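Side-chain contacts in (S)-ureidoglycine aminohydrolase cupin domain-containing protein (PDB 3MYX), which is of unknown function but is probably a bicupin related to the cupin of (S)-ureidoglycine aminohydrolase, an enzyme of ureide breakdown: residues A[58-61]-A[62-66]; A[103-106]-A[107-111]; A[145-149]-A[150-154]; A[177-181]-A[182-186]; A[215-218]-A[219-223]. All blocks are in the same frame, centred on the assembly; numbering follows the deposited sequence. Where two conformers were deposited one is given.

Interaction 1 (A[58-61]-A[62-66])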
loop_
_atom_site.group_PDB
_atom_site.type_symbol
_atom_site.label_atom_id
_atom_site.label_comp_id
_atom_site.label_asym_id
_atom_site.label_seq_id
_atom_site.Cartn_x
_atom_site.Cartn_y
_atom_site.Cartn_z
ATOM N N LEU A 58 -1.185 12.622 17.332
ATOM C CA LEU A 58 -1.833 13.790 16.755
ATOM C C LEU A 58 -3.278 13.457 16.426
ATOM O O LEU A 58 -3.632 12.351 16.074
ATOM C CB LEU A 58 -1.056 14.397 15.554
ATOM C CG LEU A 58 -0.932 13.668 14.204
ATOM C CD1 LEU A 58 -2.277 13.543 13.532
ATOM C CD2 LEU A 58 0.065 14.348 13.255
ATOM N N SER A 59 -4.119 14.453 16.618
ATOM C CA SER A 59 -5.547 14.314 16.384
ATOM C C SER A 59 -5.926 15.145 15.158
ATOM O O SER A 59 -5.473 16.288 14.993
ATOM C CB SER A 59 -6.331 14.786 17.611
ATOM O OG SER A 59 -6.138 13.929 18.736
ATOM N N VAL A 60 -6.756 14.567 14.299
ATOM C CA VAL A 60 -7.218 15.206 13.082
ATOM C C VAL A 60 -8.745 15.219 13.103
ATOM O O VAL A 60 -9.372 14.171 13.280
ATOM C CB VAL A 60 -6.716 14.431 11.851
ATOM C CG1 VAL A 60 -7.049 15.189 10.554
ATOM C CG2 VAL A 60 -5.213 14.162 11.961
ATOM N N GLU A 61 -9.359 16.392 12.940
ATOM C CA GLU A 61 -10.817 16.482 13.032
ATOM C C GLU A 61 -11.525 15.790 11.863
ATOM O O GLU A 61 -12.544 15.150 12.072
ATOM C CB GLU A 61 -11.270 17.941 13.166
ATOM C CG GLU A 61 -12.791 18.161 13.175
ATOM C CD GLU A 61 -13.543 17.241 14.124
ATOM O OE1 GLU A 61 -12.970 16.867 15.172
ATOM O OE2 GLU A 61 -14.710 16.898 13.811
ATOM N N ALA A 62 -10.983 15.914 10.647
ATOM C CA ALA A 62 -11.563 15.271 9.459
ATOM C C ALA A 62 -10.407 14.885 8.560
ATOM O O ALA A 62 -9.825 15.727 7.890
ATOM C CB ALA A 62 -12.526 16.215 8.749
ATOM N N TYR A 63 -10.058 13.602 8.526
ATOM C CA TYR A 63 -8.862 13.197 7.812
ATOM C C TYR A 63 -9.010 13.569 6.337
ATOM O O TYR A 63 -10.055 13.318 5.746
ATOM C CB TYR A 63 -8.585 11.690 7.992
ATOM C CG TYR A 63 -7.124 11.391 7.801
ATOM C CD1 TYR A 63 -6.197 11.702 8.796
ATOM C CD2 TYR A 63 -6.644 10.880 6.601
ATOM C CE1 TYR A 63 -4.842 11.494 8.599
ATOM C CE2 TYR A 63 -5.271 10.683 6.400
ATOM C CZ TYR A 63 -4.376 10.985 7.408
ATOM O OH TYR A 63 -3.019 10.819 7.268
ATOM N N PRO A 64 -7.985 14.194 5.740
ATOM C CA PRO A 64 -8.201 14.831 4.442
ATOM C C PRO A 64 -8.122 13.879 3.253
ATOM O O PRO A 64 -8.478 14.267 2.144
ATOM C CB PRO A 64 -7.064 15.838 4.367
ATOM C CG PRO A 64 -5.989 15.236 5.201
ATOM C CD PRO A 64 -6.713 14.627 6.342
ATOM N N TYR A 65 -7.614 12.672 3.482
ATOM C CA TYR A 65 -7.354 11.704 2.439
ATOM C C TYR A 65 -8.031 10.386 2.791
ATOM O O TYR A 65 -8.402 10.163 3.938
ATOM C CB TYR A 65 -5.853 11.437 2.347
ATOM C CG TYR A 65 -4.933 12.649 2.346
ATOM C CD1 TYR A 65 -5.272 13.825 1.680
ATOM C CD2 TYR A 65 -3.691 12.592 2.964
ATOM C CE1 TYR A 65 -4.415 14.921 1.662
ATOM C CE2 TYR A 65 -2.838 13.674 2.940
ATOM C CZ TYR A 65 -3.194 14.821 2.273
ATOM O OH TYR A 65 -2.328 15.881 2.275
ATOM N N THR A 66 -8.134 9.485 1.817
ATOM C CA THR A 66 -8.264 8.057 2.134
ATOM C C THR A 66 -6.843 7.539 2.219
ATOM O O THR A 66 -6.088 7.697 1.289
ATOM C CB THR A 66 -9.031 7.286 1.071
ATOM O OG1 THR A 66 -10.311 7.905 0.892
ATOM C CG2 THR A 66 -9.190 5.831 1.475
#
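Val-60 and Tyr-63 make the apolar part of this local contact, the two methyls of the valine reaching one corner of the phenol ring. CG1 of Val-60 packs 4.0 Å from CD1 of Tyr-63, and CG2 of Val-60 lies 4.1 Å from that same CD1. CG1 also rests 3.8 Å from CA of Tyr-63, because it stands anti to the backbone N of Val-60 (chi1 -173°), on the side to which the chain turns. CG1 of Val-60 extends the packing to CD of Pro-64, at 4.3 Å. Pro-64 in turn serves two rings: its CD sits over the rim of one face of Tyr-63, while its CG lies above the centre of the Tyr-65 ring.

Here the chain leaves strand 57-60 in one sheet of the N-terminal cupin sandwich and crosses to strand 66-71 in the other. The spacing of Tyr-63 and Glu-67 is consistent with the first cupin sequence motif, with Tyr-63 at the place of its second histidine.

Polar groups look outward for their partners. The OH of Tyr-63 is hydrogen-bonded to Glu-67 OE1, which fixes the far end of the ring; Glu-61, at the exposed bend, bonds through OE1 to Gln-100 NE2 in the conformer described. Backbone bonds tie Tyr-63 to Gly-98 and Thr-99, and Val-60 to Val-101 on the neighbouring strand 101-105.

Interaction 2 (A[103-106]-A[107-111])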
loop_
_atom_site.group_PDB
_atom_site.type_symbol
_atom_site.label_atom_id
_atom_site.label_comp_id
_atom_site.label_asym_id
_atom_site.label_seq_id
_atom_site.Cartn_x
_atom_site.Cartn_y
_atom_site.Cartn_z
ATOM N N ILE A 103 -4.074 9.573 15.839
ATOM C CA ILE A 103 -3.010 8.684 15.411
ATOM C C ILE A 103 -1.933 8.763 16.477
ATOM O O ILE A 103 -1.281 9.785 16.617
ATOM C CB ILE A 103 -2.466 9.124 14.030
ATOM C CG1 ILE A 103 -3.612 9.188 12.997
ATOM C CG2 ILE A 103 -1.320 8.214 13.570
ATOM C CD1 ILE A 103 -3.242 9.742 11.622
ATOM N N ASP A 104 -1.791 7.687 17.240
ATOM C CA ASP A 104 -0.934 7.671 18.422
ATOM C C ASP A 104 0.194 6.663 18.171
ATOM O O ASP A 104 -0.007 5.462 18.310
ATOM C CB ASP A 104 -1.760 7.325 19.665
ATOM C CG ASP A 104 -0.974 7.386 20.950
ATOM O OD1 ASP A 104 0.247 7.621 20.910
ATOM O OD2 ASP A 104 -1.628 7.170 21.984
ATOM N N ALA A 105 1.379 7.164 17.819
ATOM C CA ALA A 105 2.539 6.348 17.484
ATOM C C ALA A 105 3.466 6.225 18.681
ATOM O O ALA A 105 3.776 7.198 19.350
ATOM C CB ALA A 105 3.309 6.959 16.313
ATOM N N GLN A 106 3.964 5.016 18.895
ATOM C CA GLN A 106 5.048 4.833 19.838
ATOM C C GLN A 106 6.298 5.506 19.270
ATOM O O GLN A 106 6.429 5.669 18.061
ATOM C CB GLN A 106 5.276 3.348 20.101
ATOM C CG GLN A 106 4.151 2.738 20.924
ATOM C CD GLN A 106 3.947 3.459 22.242
ATOM O OE1 GLN A 106 2.899 4.059 22.483
ATOM N NE2 GLN A 106 4.963 3.419 23.099
ATOM N N PRO A 107 7.222 5.929 20.150
ATOM C CA PRO A 107 8.430 6.546 19.614
ATOM C C PRO A 107 9.120 5.689 18.564
ATOM O O PRO A 107 9.158 4.452 18.689
ATOM C CB PRO A 107 9.316 6.689 20.851
ATOM C CG PRO A 107 8.356 6.871 21.958
ATOM C CD PRO A 107 7.217 5.932 21.625
ATOM N N GLU A 108 9.634 6.336 17.520
ATOM C CA GLU A 108 10.448 5.670 16.512
ATOM C C GLU A 108 9.622 4.641 15.724
ATOM O O GLU A 108 10.105 3.555 15.424
ATOM C CB GLU A 108 11.692 5.026 17.168
ATOM C CG GLU A 108 12.424 5.963 18.133
ATOM C CD GLU A 108 13.090 7.126 17.435
ATOM O OE1 GLU A 108 13.433 7.005 16.241
ATOM O OE2 GLU A 108 13.289 8.166 18.097
ATOM N N SER A 109 8.367 4.976 15.425
ATOM C CA SER A 109 7.533 4.123 14.578
ATOM C C SER A 109 7.670 4.559 13.119
ATOM O O SER A 109 7.992 5.718 12.811
ATOM C CB SER A 109 6.077 4.171 15.023
ATOM O OG SER A 109 5.906 3.644 16.321
ATOM N N LEU A 110 7.402 3.615 12.219
ATOM C CA LEU A 110 7.566 3.842 10.787
ATOM C C LEU A 110 6.570 2.967 10.065
ATOM O O LEU A 110 6.512 1.750 10.292
ATOM C CB LEU A 110 9.002 3.489 10.348
ATOM C CG LEU A 110 9.461 3.869 8.932
ATOM C CD1 LEU A 110 11.015 4.002 8.870
ATOM C CD2 LEU A 110 8.952 2.900 7.842
ATOM N N TRP A 111 5.794 3.581 9.177
ATOM C CA TRP A 111 4.876 2.829 8.334
ATOM C C TRP A 111 4.938 3.265 6.895
ATOM O O TRP A 111 5.297 4.402 6.610
ATOM C CB TRP A 111 3.448 2.930 8.845
ATOM C CG TRP A 111 2.826 4.289 9.024
ATOM C CD1 TRP A 111 2.025 4.952 8.138
ATOM C CD2 TRP A 111 2.859 5.106 10.212
ATOM N NE1 TRP A 111 1.545 6.104 8.694
ATOM C CE2 TRP A 111 2.059 6.246 9.953
ATOM C CE3 TRP A 111 3.499 4.996 11.455
ATOM C CZ2 TRP A 111 1.856 7.249 10.900
ATOM C CZ3 TRP A 111 3.328 6.016 12.383
ATOM C CH2 TRP A 111 2.504 7.119 12.098
#
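Gln-106 and Pro-107 lie side by side at the exposed bend, their side chains pointing the same way. CB of Gln-106 is 3.6 Å from CD of Pro-107, and a bend at chi2 (-56°) brings NE2 of Gln-106 to 3.7 Å from that same carbon in one of the two conformers modelled. The carbonyl of Gln-106 faces inward and accepts a short hydrogen bond, OG of Ser-109 to O of Gln-106 at 2.7 Å. The hydroxyl comes from above the carbonyl plane, 39° out of it, and a second bond, from the backbone N of Ser-75, holds the same OG.

Deeper in, Trp-111 takes over. Its CG is wedged between its own backbone N and carbonyl carbon (chi1 56°), which brings the indole against strand 103-105. CZ3 of Trp-111 meets CB of Ala-105 at 4.0 Å, the methyl sitting at the ring edge, and CH2 of Trp-111 touches CG2 of Ile-103 at 4.2 Å. Val-76, Leu-69 and Phe-54 also pack on the indole.

Strands 103-105 and 109-111 belong to different sheets and face each other through alternate side chains, Ile-103 and Ala-105 against Ser-109 and Trp-111, a beta-arch crossing characteristic of the cupin jelly-roll sandwich.

Interaction 3 (A[145-149]-A[150-154])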
loop_
_atom_site.group_PDB
_atom_site.type_symbol
_atom_site.label_atom_id
_atom_site.label_comp_id
_atom_site.label_asym_id
_atom_site.label_seq_id
_atom_site.Cartn_x
_atom_site.Cartn_y
_atom_site.Cartn_z
ATOM N N SER A 145 -3.232 -13.284 -22.626
ATOM C CA SER A 145 -2.348 -12.835 -23.702
ATOM C C SER A 145 -0.992 -12.354 -23.224
ATOM O O SER A 145 -0.069 -12.227 -24.026
ATOM C CB SER A 145 -3.031 -11.723 -24.524
ATOM O OG SER A 145 -3.036 -10.492 -23.824
ATOM N N ILE A 146 -0.859 -12.078 -21.928
ATOM C CA ILE A 146 0.430 -11.618 -21.398
ATOM C C ILE A 146 1.168 -12.695 -20.602
ATOM O O ILE A 146 2.216 -12.428 -20.038
ATOM C CB ILE A 146 0.301 -10.303 -20.599
ATOM C CG1 ILE A 146 -0.466 -10.522 -19.290
ATOM C CG2 ILE A 146 -0.355 -9.190 -21.470
ATOM C CD1 ILE A 146 -0.502 -9.288 -18.395
HETATM N N MSE A 147 0.652 -13.914 -20.586
HETATM C CA MSE A 147 1.202 -14.973 -19.747
HETATM C C MSE A 147 2.406 -15.650 -20.394
HETATM O O MSE A 147 2.430 -15.854 -21.616
HETATM C CB MSE A 147 0.146 -16.038 -19.462
HETATM C CG MSE A 147 -1.005 -15.573 -18.615
HETATM SE SE MSE A 147 -0.521 -14.797 -16.896
HETATM C CE MSE A 147 0.430 -16.337 -16.215
ATOM N N ILE A 148 3.381 -16.019 -19.559
ATOM C CA ILE A 148 4.499 -16.908 -19.939
ATOM C C ILE A 148 4.218 -18.298 -19.355
ATOM O O ILE A 148 4.258 -19.299 -20.061
ATOM C CB ILE A 148 5.857 -16.342 -19.455
ATOM C CG1 ILE A 148 6.172 -15.056 -20.218
ATOM C CG2 ILE A 148 6.998 -17.364 -19.625
ATOM C CD1 ILE A 148 7.303 -14.264 -19.650
ATOM N N SER A 149 3.906 -18.360 -18.063
ATOM C CA SER A 149 3.576 -19.601 -17.404
ATOM C C SER A 149 2.100 -19.929 -17.651
ATOM O O SER A 149 1.345 -19.101 -18.185
ATOM C CB SER A 149 3.770 -19.439 -15.898
ATOM O OG SER A 149 2.814 -18.533 -15.374
ATOM N N PRO A 150 1.656 -21.123 -17.209
ATOM C CA PRO A 150 0.216 -21.357 -17.132
ATOM C C PRO A 150 -0.465 -20.327 -16.217
ATOM O O PRO A 150 0.179 -19.701 -15.356
ATOM C CB PRO A 150 0.123 -22.756 -16.532
ATOM C CG PRO A 150 1.418 -23.419 -16.934
ATOM C CD PRO A 150 2.422 -22.307 -16.798
ATOM N N LEU A 151 -1.761 -20.153 -16.403
ATOM C CA LEU A 151 -2.507 -19.222 -15.570
ATOM C C LEU A 151 -2.525 -19.699 -14.116
ATOM O O LEU A 151 -2.685 -20.885 -13.848
ATOM C CB LEU A 151 -3.942 -19.041 -16.071
ATOM C CG LEU A 151 -4.090 -18.209 -17.344
ATOM C CD1 LEU A 151 -5.360 -18.616 -18.109
ATOM C CD2 LEU A 151 -4.083 -16.744 -17.041
ATOM N N PRO A 152 -2.363 -18.770 -13.170
ATOM C CA PRO A 152 -2.431 -19.104 -11.752
ATOM C C PRO A 152 -3.874 -19.182 -11.253
ATOM O O PRO A 152 -4.818 -18.825 -11.969
ATOM C CB PRO A 152 -1.748 -17.896 -11.093
ATOM C CG PRO A 152 -2.117 -16.756 -12.014
ATOM C CD PRO A 152 -2.095 -17.338 -13.382
ATOM N N GLN A 153 -4.024 -19.655 -10.022
ATOM C CA GLN A 153 -5.247 -19.472 -9.232
ATOM C C GLN A 153 -5.010 -18.360 -8.236
ATOM O O GLN A 153 -4.085 -18.441 -7.423
ATOM C CB GLN A 153 -5.604 -20.771 -8.508
ATOM C CG GLN A 153 -5.800 -21.929 -9.475
ATOM C CD GLN A 153 -6.368 -23.143 -8.788
ATOM O OE1 GLN A 153 -5.651 -23.881 -8.111
ATOM N NE2 GLN A 153 -7.655 -23.365 -8.964
ATOM N N CYS A 154 -5.813 -17.315 -8.340
ATOM C CA CYS A 154 -5.708 -16.131 -7.502
ATOM C C CYS A 154 -6.965 -16.023 -6.643
ATOM O O CYS A 154 -8.048 -16.443 -7.053
ATOM C CB CYS A 154 -5.592 -14.846 -8.322
ATOM S SG CYS A 154 -4.300 -14.872 -9.580
#
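Met-147, present as selenomethionine, reaches three residues of the following segment, Pro-150, Leu-151 and Pro-152. From CB the chain runs to CG, which packs 3.7 Å from CD2 of Leu-151. Next comes SE of Met-147, still 4.1 Å from that methyl, and the two side chains cross at about a right angle. Successive bends at chi2 (-55°) and chi3 (-58°) curl the end of the chain back, and CE of Met-147 comes to rest 3.5 Å from the carbonyl O of Pro-150. The same methyl meets CD of the Pro-152 ring end-on, at 3.9 Å. Tyr-177 and Pro-142 add further cover to the selenomethionine.

Beside this packing, Ser-149 makes the polar link. OG of Ser-149 donates to O of Pro-150 at 2.9 Å, the donor tilted 28° from the carbonyl plane. Its hydroxyl also accepts the backbone N-H of Glu-178, so one oxygen joins the bend to the short, weakly bonded strand 177-178. Pro-150 O is thus met both by a hydroxyl and by a methyl.

Ile-146 and Ile-148 pair through their backbones with Ile-180 and Glu-178. Pro-150, Leu-151 and Pro-152 have the backbone angles of a polyproline II stretch, and this extended, proline-rich run leads the chain into strand 154-161 of the C-terminal cupin.

Interaction 4 (A[177-181]-A[182-186])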
loop_
_atom_site.group_PDB
_atom_site.type_symbol
_atom_site.label_atom_id
_atom_site.label_comp_id
_atom_site.label_asym_id
_atom_site.label_seq_id
_atom_site.Cartn_x
_atom_site.Cartn_y
_atom_site.Cartn_z
ATOM N N TYR A 177 3.268 -17.682 -10.895
ATOM C CA TYR A 177 3.122 -17.349 -12.309
ATOM C C TYR A 177 4.161 -16.383 -12.803
ATOM O O TYR A 177 4.869 -15.724 -12.015
ATOM C CB TYR A 177 1.730 -16.812 -12.633
ATOM C CG TYR A 177 1.376 -15.453 -12.060
ATOM C CD1 TYR A 177 0.896 -15.320 -10.765
ATOM C CD2 TYR A 177 1.492 -14.306 -12.827
ATOM C CE1 TYR A 177 0.520 -14.091 -10.253
ATOM C CE2 TYR A 177 1.115 -13.075 -12.339
ATOM C CZ TYR A 177 0.623 -12.969 -11.048
ATOM O OH TYR A 177 0.245 -11.759 -10.520
ATOM N N GLU A 178 4.245 -16.314 -14.130
ATOM C CA GLU A 178 5.157 -15.425 -14.830
ATOM C C GLU A 178 4.437 -14.841 -16.016
ATOM O O GLU A 178 3.791 -15.561 -16.767
ATOM C CB GLU A 178 6.404 -16.195 -15.280
ATOM C CG GLU A 178 7.469 -15.318 -15.971
ATOM C CD GLU A 178 8.677 -16.108 -16.463
ATOM O OE1 GLU A 178 8.810 -17.303 -16.123
ATOM O OE2 GLU A 178 9.501 -15.507 -17.175
ATOM N N ARG A 179 4.568 -13.532 -16.193
ATOM C CA ARG A 179 3.998 -12.836 -17.330
ATOM C C ARG A 179 5.036 -11.910 -17.935
ATOM O O ARG A 179 6.069 -11.619 -17.325
ATOM C CB ARG A 179 2.772 -12.031 -16.892
ATOM C CG ARG A 179 3.022 -11.022 -15.771
ATOM C CD ARG A 179 1.858 -10.058 -15.623
ATOM N NE ARG A 179 2.101 -9.042 -14.597
ATOM C CZ ARG A 179 2.890 -7.981 -14.745
ATOM N NH1 ARG A 179 3.555 -7.766 -15.887
ATOM N NH2 ARG A 179 3.034 -7.126 -13.739
ATOM N N ILE A 180 4.736 -11.415 -19.122
ATOM C CA ILE A 180 5.608 -10.455 -19.773
ATOM C C ILE A 180 5.498 -9.091 -19.128
ATOM O O ILE A 180 4.546 -8.791 -18.409
ATOM C CB ILE A 180 5.341 -10.369 -21.292
ATOM C CG1 ILE A 180 3.967 -9.753 -21.581
ATOM C CG2 ILE A 180 5.523 -11.747 -21.943
ATOM C CD1 ILE A 180 3.732 -9.510 -23.088
ATOM N N SER A 181 6.493 -8.259 -19.362
ATOM C CA SER A 181 6.456 -6.886 -18.882
ATOM C C SER A 181 5.319 -6.122 -19.550
ATOM O O SER A 181 5.119 -6.218 -20.770
ATOM C CB SER A 181 7.783 -6.212 -19.214
ATOM O OG SER A 181 7.841 -4.886 -18.738
ATOM N N ARG A 182 4.572 -5.380 -18.740
ATOM C CA ARG A 182 3.479 -4.528 -19.197
ATOM C C ARG A 182 3.452 -3.256 -18.354
ATOM O O ARG A 182 3.832 -3.289 -17.181
ATOM C CB ARG A 182 2.139 -5.248 -19.032
ATOM C CG ARG A 182 2.001 -6.531 -19.839
ATOM C CD ARG A 182 1.863 -6.207 -21.321
ATOM N NE ARG A 182 0.736 -5.307 -21.541
ATOM C CZ ARG A 182 0.618 -4.452 -22.552
ATOM N NH1 ARG A 182 1.571 -4.349 -23.469
ATOM N NH2 ARG A 182 -0.456 -3.681 -22.632
ATOM N N PRO A 183 2.987 -2.127 -18.937
ATOM C CA PRO A 183 2.766 -0.945 -18.086
ATOM C C PRO A 183 1.628 -1.224 -17.117
ATOM O O PRO A 183 0.578 -1.725 -17.527
ATOM C CB PRO A 183 2.381 0.163 -19.082
ATOM C CG PRO A 183 2.646 -0.361 -20.412
ATOM C CD PRO A 183 2.688 -1.846 -20.351
ATOM N N HIS A 184 1.826 -0.922 -15.836
ATOM C CA HIS A 184 0.804 -1.272 -14.847
ATOM C C HIS A 184 -0.492 -0.528 -15.146
ATOM O O HIS A 184 -0.472 0.665 -15.413
ATOM C CB HIS A 184 1.310 -0.974 -13.438
ATOM C CG HIS A 184 0.979 -2.040 -12.442
ATOM N ND1 HIS A 184 1.334 -3.358 -12.626
ATOM C CD2 HIS A 184 0.386 -1.975 -11.226
ATOM C CE1 HIS A 184 0.943 -4.057 -11.575
ATOM N NE2 HIS A 184 0.357 -3.247 -10.713
ATOM N N LYS A 185 -1.610 -1.240 -15.138
ATOM C CA LYS A 185 -2.891 -0.647 -15.517
ATOM C C LYS A 185 -3.441 0.324 -14.476
ATOM O O LYS A 185 -4.193 1.240 -14.813
ATOM C CB LYS A 185 -3.907 -1.759 -15.801
ATOM C CG LYS A 185 -3.570 -2.595 -17.033
ATOM N N ILE A 186 -3.036 0.122 -13.226
ATOM C CA ILE A 186 -3.506 0.913 -12.089
ATOM C C ILE A 186 -2.328 1.182 -11.159
ATOM O O ILE A 186 -1.241 0.654 -11.359
ATOM C CB ILE A 186 -4.693 0.227 -11.359
ATOM C CG1 ILE A 186 -4.438 -1.228 -11.047
ATOM C CG2 ILE A 186 -5.942 0.261 -12.246
ATOM C CD1 ILE A 186 -3.321 -1.486 -10.179
#
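Ile-180 and Arg-182 run side by side on the exposed surface of the bend, pointing the same way. CG1 of Ile-180 lies 4.1 Å from CD of Arg-182, the aliphatic part of the arginine lying alongside the isoleucine. In the conformer described, Arg-182 is folded at chi2 and chi3, which lays its CG 3.3 Å from O of Ser-181 and turns one guanidinium face over CD of Pro-183.

On the inner side Arg-179 spans the turn. Its chain is straight from CG to NE, and NH1 comes 3.9 Å from the backbone N of Arg-182 without bonding to it. NH1 of Arg-179 is used instead by the carbonyl of Ile-180, a bond of 2.9 Å to O with a bent N-H···O angle of 135°; the acceptor lies in the guanidinium plane. Cys-223 O is a second acceptor for the same nitrogen, and together the two carbonyls fix the head group. At its other amino end, NH2 of Arg-179 stops 4.3 Å from ND1 of His-184, approaching the imidazole at its edge.

A second-shell bond from NE2 of His-184 to Glu-188 OE1 sets the rotation of that ring. The spacing of His-184 and Glu-188 is consistent with the first cupin motif, where Arg-182 takes the place of its first histidine.

Around the bend, Lys-224 forms a salt bridge with Glu-178, and the weakly bonded strand 177-178 and strand 182-183 both pair antiparallel with strand 222-227; Tyr-177 stacks on Trp-225 from that strand.

Interaction 5 (A[215-218]-A[219-223])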
loop_
_atom_site.group_PDB
_atom_site.type_symbol
_atom_site.label_atom_id
_atom_site.label_comp_id
_atom_site.label_asym_id
_atom_site.label_seq_id
_atom_site.Cartn_x
_atom_site.Cartn_y
_atom_site.Cartn_z
ATOM N N VAL A 215 6.230 -2.419 -1.587
ATOM C CA VAL A 215 6.575 -1.846 -2.873
ATOM C C VAL A 215 5.365 -1.091 -3.423
ATOM O O VAL A 215 4.213 -1.454 -3.160
ATOM C CB VAL A 215 7.042 -2.953 -3.880
ATOM C CG1 VAL A 215 5.936 -3.959 -4.185
ATOM C CG2 VAL A 215 7.622 -2.360 -5.174
ATOM N N PHE A 216 5.631 -0.041 -4.198
ATOM C CA PHE A 216 4.604 0.721 -4.897
ATOM C C PHE A 216 4.884 0.673 -6.386
ATOM O O PHE A 216 6.005 0.957 -6.824
ATOM C CB PHE A 216 4.530 2.171 -4.417
ATOM C CG PHE A 216 3.468 2.980 -5.124
ATOM C CD1 PHE A 216 2.128 2.840 -4.791
ATOM C CD2 PHE A 216 3.808 3.837 -6.159
ATOM C CE1 PHE A 216 1.165 3.550 -5.472
ATOM C CE2 PHE A 216 2.848 4.561 -6.816
ATOM C CZ PHE A 216 1.544 4.415 -6.494
ATOM N N VAL A 217 3.871 0.286 -7.157
ATOM C CA VAL A 217 3.957 0.270 -8.610
ATOM C C VAL A 217 3.022 1.343 -9.163
ATOM O O VAL A 217 1.805 1.245 -9.049
ATOM C CB VAL A 217 3.584 -1.105 -9.197
ATOM C CG1 VAL A 217 3.800 -1.091 -10.712
ATOM C CG2 VAL A 217 4.411 -2.222 -8.549
ATOM N N ALA A 218 3.586 2.400 -9.722
ATOM C CA ALA A 218 2.781 3.473 -10.276
ATOM C C ALA A 218 2.051 3.024 -11.529
ATOM O O ALA A 218 2.557 2.214 -12.312
ATOM C CB ALA A 218 3.674 4.689 -10.601
ATOM N N GLN A 219 0.858 3.560 -11.729
ATOM C CA GLN A 219 0.136 3.351 -12.973
ATOM C C GLN A 219 1.040 3.739 -14.145
ATOM O O GLN A 219 1.640 4.827 -14.148
ATOM C CB GLN A 219 -1.143 4.189 -12.982
ATOM C CG GLN A 219 -2.033 3.964 -14.196
ATOM C CD GLN A 219 -3.325 4.761 -14.124
ATOM O OE1 GLN A 219 -3.325 5.933 -13.744
ATOM N NE2 GLN A 219 -4.433 4.124 -14.491
ATOM N N GLY A 220 1.135 2.848 -15.124
ATOM C CA GLY A 220 1.977 3.063 -16.296
ATOM C C GLY A 220 3.389 2.536 -16.156
ATOM O O GLY A 220 4.117 2.476 -17.144
ATOM N N ALA A 221 3.808 2.152 -14.953
ATOM C CA ALA A 221 5.175 1.662 -14.762
ATOM C C ALA A 221 5.343 0.315 -15.460
ATOM O O ALA A 221 4.586 -0.619 -15.178
ATOM C CB ALA A 221 5.507 1.523 -13.290
ATOM N N PRO A 222 6.319 0.204 -16.383
ATOM C CA PRO A 222 6.567 -1.118 -16.937
ATOM C C PRO A 222 7.143 -2.035 -15.884
ATOM O O PRO A 222 8.076 -1.684 -15.159
ATOM C CB PRO A 222 7.591 -0.861 -18.045
ATOM C CG PRO A 222 7.361 0.554 -18.441
ATOM C CD PRO A 222 7.035 1.249 -17.141
ATOM N N CYS A 223 6.582 -3.226 -15.833
ATOM C CA CYS A 223 6.856 -4.183 -14.786
ATOM C C CYS A 223 6.609 -5.595 -15.329
ATOM O O CYS A 223 5.493 -5.792 -15.808
ATOM C CB CYS A 223 5.844 -3.865 -13.678
ATOM S SG CYS A 223 5.978 -4.726 -12.136
#
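The carbonyl oxygen of Ala-218 accepts the backbone N-H of Ala-221, a nearly straight hydrogen bond of 2.9 Å between O of Ala-218 and N of Ala-221, with an N-H···O angle of 160°. It closes a type II beta turn. The donor stands well above the carbonyl plane, and the turn is tight enough to bring CB of Ala-221 within 3.2 Å of the same oxygen. Gly-220 occupies the third position of the turn with a positive phi of 91°, the conformation usual for glycine there, and its backbone is bonded to that of His-184.

Side chains pack across the turn as well. Val-217 puts CG1 anti to its backbone N (chi1 -176°), bringing that methyl 4.0 Å from CB of Ala-221. A looser touch, 4.5 Å, joins CG1 of Val-217 to SG of Cys-223 in the conformer described. Val-7 and His-184 also pack on Val-217, so the valine sits in a buried cluster.

Gln-219, by contrast, extends its chain away from the turn, and in the conformer described its NE2 bonds to the carbonyl of Lys-185. That bond and the Gly-220 to His-184 pairing tie the turn to the loop that carries His-184.

The chain thus passes from strand 214-217 in one sheet to strand 222-227 in the other through a compact type II turn, a short inter-sheet crossing of the C-terminal cupin sandwich.

How the interactions relate
Along the chain the five contacts follow in series, and they fall into two groups on opposite sides of its centre. Interactions 1 and 2, with centres 16 Å apart, belong to the N-terminal cupin and share the sheet in which strands 57-60 and 101-105 are neighbours; CE1 of Tyr-63 packs against CD1 of Ile-103 at 3.8 Å. Interactions 3, 4 and 5 gather in the C-terminal half. Interactions 4 and 5, centres 9 Å apart, share a sheet, strand 222-227 of the latter pairing with strands 177-178 and 182-183 of the former; interaction 3 borders 177-181. Between the groups the nearest atoms are about 10 to 26 Å apart, as expected for separate domains of a bicupin.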